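Arylsulfatase (Pseudoalteromonas sp. MB47, PDB 7AJ0) probably removes sulfate groups from the algal polysaccharide fucoidan as an exo-acting, calcium-binding sulfatase that assembles into hexamers. Local coordinates at residues G90-S95 with G368-G373; D236-D241 with P277-K282. One frame throughout, in Å; residues are numbered along the deposited sequence.

Contact 1: residues G90-S95 with G368-G373; sequences GLRLTS and GQVNNG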
loop_
_atom_site.group_PDB
_atom_site.type_symbol
_atom_site.label_atom_id
_atom_site.label_comp_id
_atom_site.label_asym_id
_atom_site.label_seq_id
_atom_site.Cartn_x
_atom_site.Cartn_y
_atom_site.Cartn_z
ATOM N N GLY A 90 -20.638 27.170 -29.597
ATOM C CA GLY A 90 -19.864 26.409 -30.569
ATOM C C GLY A 90 -19.892 24.942 -30.246
ATOM O O GLY A 90 -20.924 24.411 -29.812
ATOM N N LEU A 91 -18.758 24.276 -30.438
ATOM C CA LEU A 91 -18.643 22.830 -30.287
ATOM C C LEU A 91 -17.667 22.525 -29.161
ATOM O O LEU A 91 -16.523 22.991 -29.183
ATOM C CB LEU A 91 -18.178 22.193 -31.598
ATOM C CG LEU A 91 -17.685 20.748 -31.577
ATOM C CD1 LEU A 91 -18.783 19.798 -31.155
ATOM C CD2 LEU A 91 -17.147 20.363 -32.954
ATOM N N ARG A 92 -18.120 21.748 -28.181
ATOM C CA ARG A 92 -17.279 21.311 -27.077
ATOM C C ARG A 92 -16.895 19.853 -27.301
ATOM O O ARG A 92 -17.768 18.983 -27.392
ATOM C CB ARG A 92 -17.994 21.483 -25.738
ATOM C CG ARG A 92 -17.161 21.044 -24.546
ATOM C CD ARG A 92 -17.717 21.585 -23.242
ATOM N NE ARG A 92 -19.025 21.026 -22.911
ATOM C CZ ARG A 92 -19.209 19.890 -22.243
ATOM N NH1 ARG A 92 -18.168 19.174 -21.838
ATOM N NH2 ARG A 92 -20.438 19.467 -21.983
ATOM N N LEU A 93 -15.595 19.593 -27.397
ATOM C CA LEU A 93 -15.068 18.252 -27.611
ATOM C C LEU A 93 -14.688 17.648 -26.266
ATOM O O LEU A 93 -13.893 18.231 -25.520
ATOM C CB LEU A 93 -13.857 18.291 -28.541
ATOM C CG LEU A 93 -14.119 18.785 -29.962
ATOM C CD1 LEU A 93 -12.813 18.882 -30.733
ATOM C CD2 LEU A 93 -15.094 17.872 -30.683
ATOM N N THR A 94 -15.250 16.481 -25.958
ATOM C CA THR A 94 -15.008 15.813 -24.689
ATOM C C THR A 94 -13.975 14.696 -24.786
ATOM O O THR A 94 -13.639 14.095 -23.761
ATOM C CB THR A 94 -16.319 15.249 -24.125
ATOM O OG1 THR A 94 -16.969 14.440 -25.115
ATOM C CG2 THR A 94 -17.251 16.374 -23.712
ATOM N N SER A 95 -13.461 14.407 -25.981
ATOM C CA SER A 95 -12.412 13.406 -26.181
ATOM C C SER A 95 -11.294 13.977 -27.047
ATOM O O SER A 95 -10.883 13.400 -28.057
ATOM C CB SER A 95 -12.982 12.128 -26.791
ATOM O OG SER A 95 -13.628 11.346 -25.800
ATOM N N GLY A 368 -23.950 24.904 -29.401
ATOM C CA GLY A 368 -24.511 23.940 -28.481
ATOM C C GLY A 368 -24.193 22.497 -28.778
ATOM O O GLY A 368 -24.951 21.612 -28.370
ATOM N N GLN A 369 -23.095 22.227 -29.471
ATOM C CA GLN A 369 -22.701 20.862 -29.779
ATOM C C GLN A 369 -21.728 20.343 -28.729
ATOM O O GLN A 369 -20.749 21.017 -28.392
ATOM C CB GLN A 369 -22.047 20.779 -31.158
ATOM C CG GLN A 369 -22.997 20.905 -32.319
ATOM C CD GLN A 369 -22.280 20.772 -33.646
ATOM O OE1 GLN A 369 -21.987 19.665 -34.097
ATOM N NE2 GLN A 369 -21.978 21.905 -34.271
ATOM N N VAL A 370 -21.999 19.146 -28.220
ATOM C CA VAL A 370 -21.059 18.402 -27.392
ATOM C C VAL A 370 -20.795 17.085 -28.111
ATOM O O VAL A 370 -21.722 16.293 -28.324
ATOM C CB VAL A 370 -21.590 18.165 -25.972
ATOM C CG1 VAL A 370 -20.474 17.657 -25.075
ATOM C CG2 VAL A 370 -22.187 19.443 -25.409
ATOM N N ASN A 371 -19.542 16.864 -28.499
ATOM C CA ASN A 371 -19.166 15.743 -29.350
ATOM C C ASN A 371 -17.999 15.003 -28.718
ATOM O O ASN A 371 -16.974 15.613 -28.398
ATOM C CB ASN A 371 -18.792 16.231 -30.753
ATOM C CG ASN A 371 -18.826 15.124 -31.784
ATOM O OD1 ASN A 371 -18.471 13.981 -31.498
ATOM N ND2 ASN A 371 -19.260 15.457 -32.993
ATOM N N ASN A 372 -18.154 13.690 -28.549
ATOM C CA ASN A 372 -17.144 12.854 -27.915
ATOM C C ASN A 372 -16.239 12.160 -28.929
ATOM O O ASN A 372 -15.532 11.211 -28.571
ATOM C CB ASN A 372 -17.823 11.820 -27.014
ATOM C CG ASN A 372 -16.892 11.267 -25.949
ATOM O OD1 ASN A 372 -15.971 11.948 -25.498
ATOM N ND2 ASN A 372 -17.132 10.027 -25.540
ATOM N N GLY A 373 -16.239 12.617 -30.180
ATOM C CA GLY A 373 -15.400 11.997 -31.188
ATOM C C GLY A 373 -13.924 12.256 -30.946
ATOM O O GLY A 373 -13.523 13.307 -30.448
HETATM O O HOH W 1 -14.361 15.000 -28.514
#
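A parallel strand pair in the mixed sheet of the sulfatase domain joins 91-93 to 369-371, their axes 4.6 Å apart. R92 straddles the register: its N donates to Q369 O (2.7 Å) almost straight, at 175°, and its O accepts from N371 N (3.0 Å). On one face L91, with CG anti to the backbone N (chi1 166°), brings CD1 to Q369 CB at 3.4 Å and onto N371 CB, which L93 CD2 approaches. On the other face R92 runs alongside V370, whose CG1 lies over the guanidinium, 3.6 Å from NH2; Y70 adds a cation-pi contact. Farther along, N372 OD1 accepts hydrogen bonds from two hydroxyls, T94 OG1 at 2.7 Å and S95 OG at a very short 2.4 Å, both above its carbonyl plane. An alanine here would lose this shared acceptor and probably loosen the hold of 368-373 on T94 and S95. A water bridges the segments, accepting from S95 N and donating to N371 O and G373 O. N371 OD1 accepts from G373 N at 2.9 Å, closing an Asx turn, while N371 ND2 donates to G414 O. Strand 369-371 thus runs parallel to 91-97 in the mixed sheet of the sulfatase fold.

Contact 2: residues D236-D241 with P277-K282; sequences DISMID and PAPKYK
S238, the residue most covered here, sits at a helix-helix junction, where helix 234-238 gives way to helix 240-258, and faces a loop with a 3-10 turn at 279-281 that leads toward helix 290-311. Its CB points toward the loop and lies 3.5 Å from P277 O. The hydroxyl takes the crowded position between the backbone N and the carbonyl carbon (chi1 74°), from which OG bonds back to E235 O of its own helix while presenting itself to P279 CD, 3.7 Å away. A278 comes closest to S238 in the backbone, with the CA atoms 4.8 Å apart. Its N lies near S238 O but at a poor angle for bonding, and is instead satisfied by E297 OE1; no hydrogen bond crosses this van der Waals contact. M239 holds the N-cap position of helix 240-258. Its side chain bends at chi2 and chi3 (-62° and -58°) so that its end returns toward A278 and P279. The loop side is shaped by its own turn, in which Y281 N donates to A278 O at 2.8 Å. The M239 side chain crosses that of P279 at about a right angle, with M239 SD 4.1 Å from P279 CD.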
loop_
_atom_site.group_PDB
_atom_site.type_symbol
_atom_site.label_atom_id
_atom_site.label_comp_id
_atom_site.label_asym_id
_atom_site.label_seq_id
_atom_site.Cartn_x
_atom_site.Cartn_y
_atom_site.Cartn_z
ATOM N N ASP A 236 7.579 42.430 -13.053
ATOM C CA ASP A 236 7.703 42.297 -14.501
ATOM C C ASP A 236 6.949 41.073 -15.007
ATOM O O ASP A 236 6.124 41.172 -15.921
ATOM C CB ASP A 236 9.177 42.206 -14.899
ATOM C CG ASP A 236 9.951 43.470 -14.582
ATOM O OD1 ASP A 236 9.336 44.558 -14.562
ATOM O OD2 ASP A 236 11.176 43.373 -14.354
ATOM N N ILE A 237 7.223 39.905 -14.421
ATOM C CA ILE A 237 6.636 38.675 -14.933
ATOM C C ILE A 237 5.138 38.611 -14.673
ATOM O O ILE A 237 4.434 37.835 -15.329
ATOM C CB ILE A 237 7.338 37.444 -14.330
ATOM C CG1 ILE A 237 7.102 36.219 -15.219
ATOM C CG2 ILE A 237 6.837 37.166 -12.916
ATOM C CD1 ILE A 237 7.960 35.030 -14.867
ATOM N N SER A 238 4.623 39.408 -13.734
ATOM C CA SER A 238 3.188 39.401 -13.477
ATOM C C SER A 238 2.397 39.978 -14.646
ATOM O O SER A 238 1.203 39.689 -14.774
ATOM C CB SER A 238 2.871 40.177 -12.198
ATOM O OG SER A 238 2.990 41.574 -12.397
ATOM N N MET A 239 3.036 40.775 -15.498
ATOM C CA MET A 239 2.395 41.358 -16.668
ATOM C C MET A 239 2.580 40.519 -17.924
ATOM O O MET A 239 2.156 40.945 -19.004
ATOM C CB MET A 239 2.957 42.764 -16.919
ATOM C CG MET A 239 2.823 43.709 -15.741
ATOM S SD MET A 239 1.105 44.026 -15.291
ATOM C CE MET A 239 0.456 44.684 -16.827
ATOM N N ILE A 240 3.181 39.334 -17.804
ATOM C CA ILE A 240 3.621 38.590 -18.981
ATOM C C ILE A 240 2.456 38.321 -19.926
ATOM O O ILE A 240 2.577 38.503 -21.143
ATOM C CB ILE A 240 4.325 37.292 -18.540
ATOM C CG1 ILE A 240 5.096 36.669 -19.704
ATOM C CG2 ILE A 240 3.322 36.285 -17.979
ATOM C CD1 ILE A 240 5.996 35.525 -19.279
ATOM N N ASP A 241 1.309 37.898 -19.392
ATOM C CA ASP A 241 0.175 37.569 -20.249
ATOM C C ASP A 241 -0.594 38.799 -20.711
ATOM O O ASP A 241 -1.342 38.711 -21.691
ATOM C CB ASP A 241 -0.764 36.600 -19.526
ATOM C CG ASP A 241 -0.397 35.146 -19.771
ATOM O OD1 ASP A 241 -0.453 34.712 -20.942
ATOM O OD2 ASP A 241 -0.030 34.443 -18.803
ATOM N N PRO A 277 -0.370 36.226 -11.527
ATOM C CA PRO A 277 -1.301 37.033 -12.321
ATOM C C PRO A 277 -1.005 38.519 -12.195
ATOM O O PRO A 277 -0.282 38.969 -11.303
ATOM C CB PRO A 277 -2.676 36.695 -11.726
ATOM C CG PRO A 277 -2.475 35.431 -10.957
ATOM C CD PRO A 277 -1.060 35.473 -10.463
ATOM N N ALA A 278 -1.584 39.287 -13.112
ATOM C CA ALA A 278 -1.448 40.733 -13.045
ATOM C C ALA A 278 -2.063 41.246 -11.744
ATOM O O ALA A 278 -3.006 40.647 -11.217
ATOM C CB ALA A 278 -2.122 41.391 -14.244
ATOM N N PRO A 279 -1.536 42.347 -11.196
ATOM C CA PRO A 279 -2.105 42.891 -9.948
ATOM C C PRO A 279 -3.613 43.069 -9.974
ATOM O O PRO A 279 -4.272 42.867 -8.946
ATOM C CB PRO A 279 -1.380 44.240 -9.805
ATOM C CG PRO A 279 -0.058 44.016 -10.467
ATOM C CD PRO A 279 -0.323 43.075 -11.621
ATOM N N LYS A 280 -4.175 43.448 -11.123
ATOM C CA LYS A 280 -5.623 43.554 -11.254
ATOM C C LYS A 280 -6.342 42.325 -10.712
ATOM O O LYS A 280 -7.435 42.435 -10.144
ATOM C CB LYS A 280 -5.996 43.746 -12.728
ATOM C CG LYS A 280 -5.928 45.167 -13.236
ATOM C CD LYS A 280 -5.653 45.216 -14.744
ATOM C CE LYS A 280 -6.400 44.134 -15.520
ATOM N NZ LYS A 280 -6.178 44.256 -16.994
ATOM N N TYR A 281 -5.752 41.143 -10.887
ATOM C CA TYR A 281 -6.446 39.885 -10.654
ATOM C C TYR A 281 -6.132 39.252 -9.307
ATOM O O TYR A 281 -6.568 38.124 -9.053
ATOM C CB TYR A 281 -6.113 38.896 -11.775
ATOM C CG TYR A 281 -6.580 39.357 -13.131
ATOM C CD1 TYR A 281 -7.930 39.377 -13.446
ATOM C CD2 TYR A 281 -5.675 39.776 -14.096
ATOM C CE1 TYR A 281 -8.367 39.801 -14.682
ATOM C CE2 TYR A 281 -6.101 40.201 -15.335
ATOM C CZ TYR A 281 -7.449 40.210 -15.621
ATOM O OH TYR A 281 -7.879 40.632 -16.854
ATOM N N LYS A 282 -5.399 39.936 -8.437
ATOM C CA LYS A 282 -5.128 39.385 -7.114
ATOM C C LYS A 282 -6.430 39.331 -6.320
ATOM O O LYS A 282 -7.062 40.365 -6.075
ATOM C CB LYS A 282 -4.075 40.214 -6.387
ATOM C CG LYS A 282 -3.593 39.572 -5.089
ATOM C CD LYS A 282 -2.321 40.218 -4.556
ATOM C CE LYS A 282 -1.094 39.782 -5.348
ATOM N NZ LYS A 282 0.174 40.285 -4.741
#

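How the contacts relate
The two contacts illustrate how one sulfatase domain is tied together at separate places. Their centres are 32 Å apart, the nearest atoms about 22 Å. Along the chain the order is 90-95, 236-241, 277-282, 368-373, so contact 2 falls entirely within the 272 residues that separate the segments of contact 1. That intervening chain includes strands 262-267 and 318-324 of the mixed sheet to which contact 1 belongs; contact 2 involves no strand, and its two segments come before and after strand 262-267. Contact 1 thus closes a long excursion by strand pairing, whereas contact 2 joins parts much nearer in sequence. Both regions meet other subunits of the hexamer: contact 1 packs on one, and K282 of 277-282 salt-bridges E192 of another.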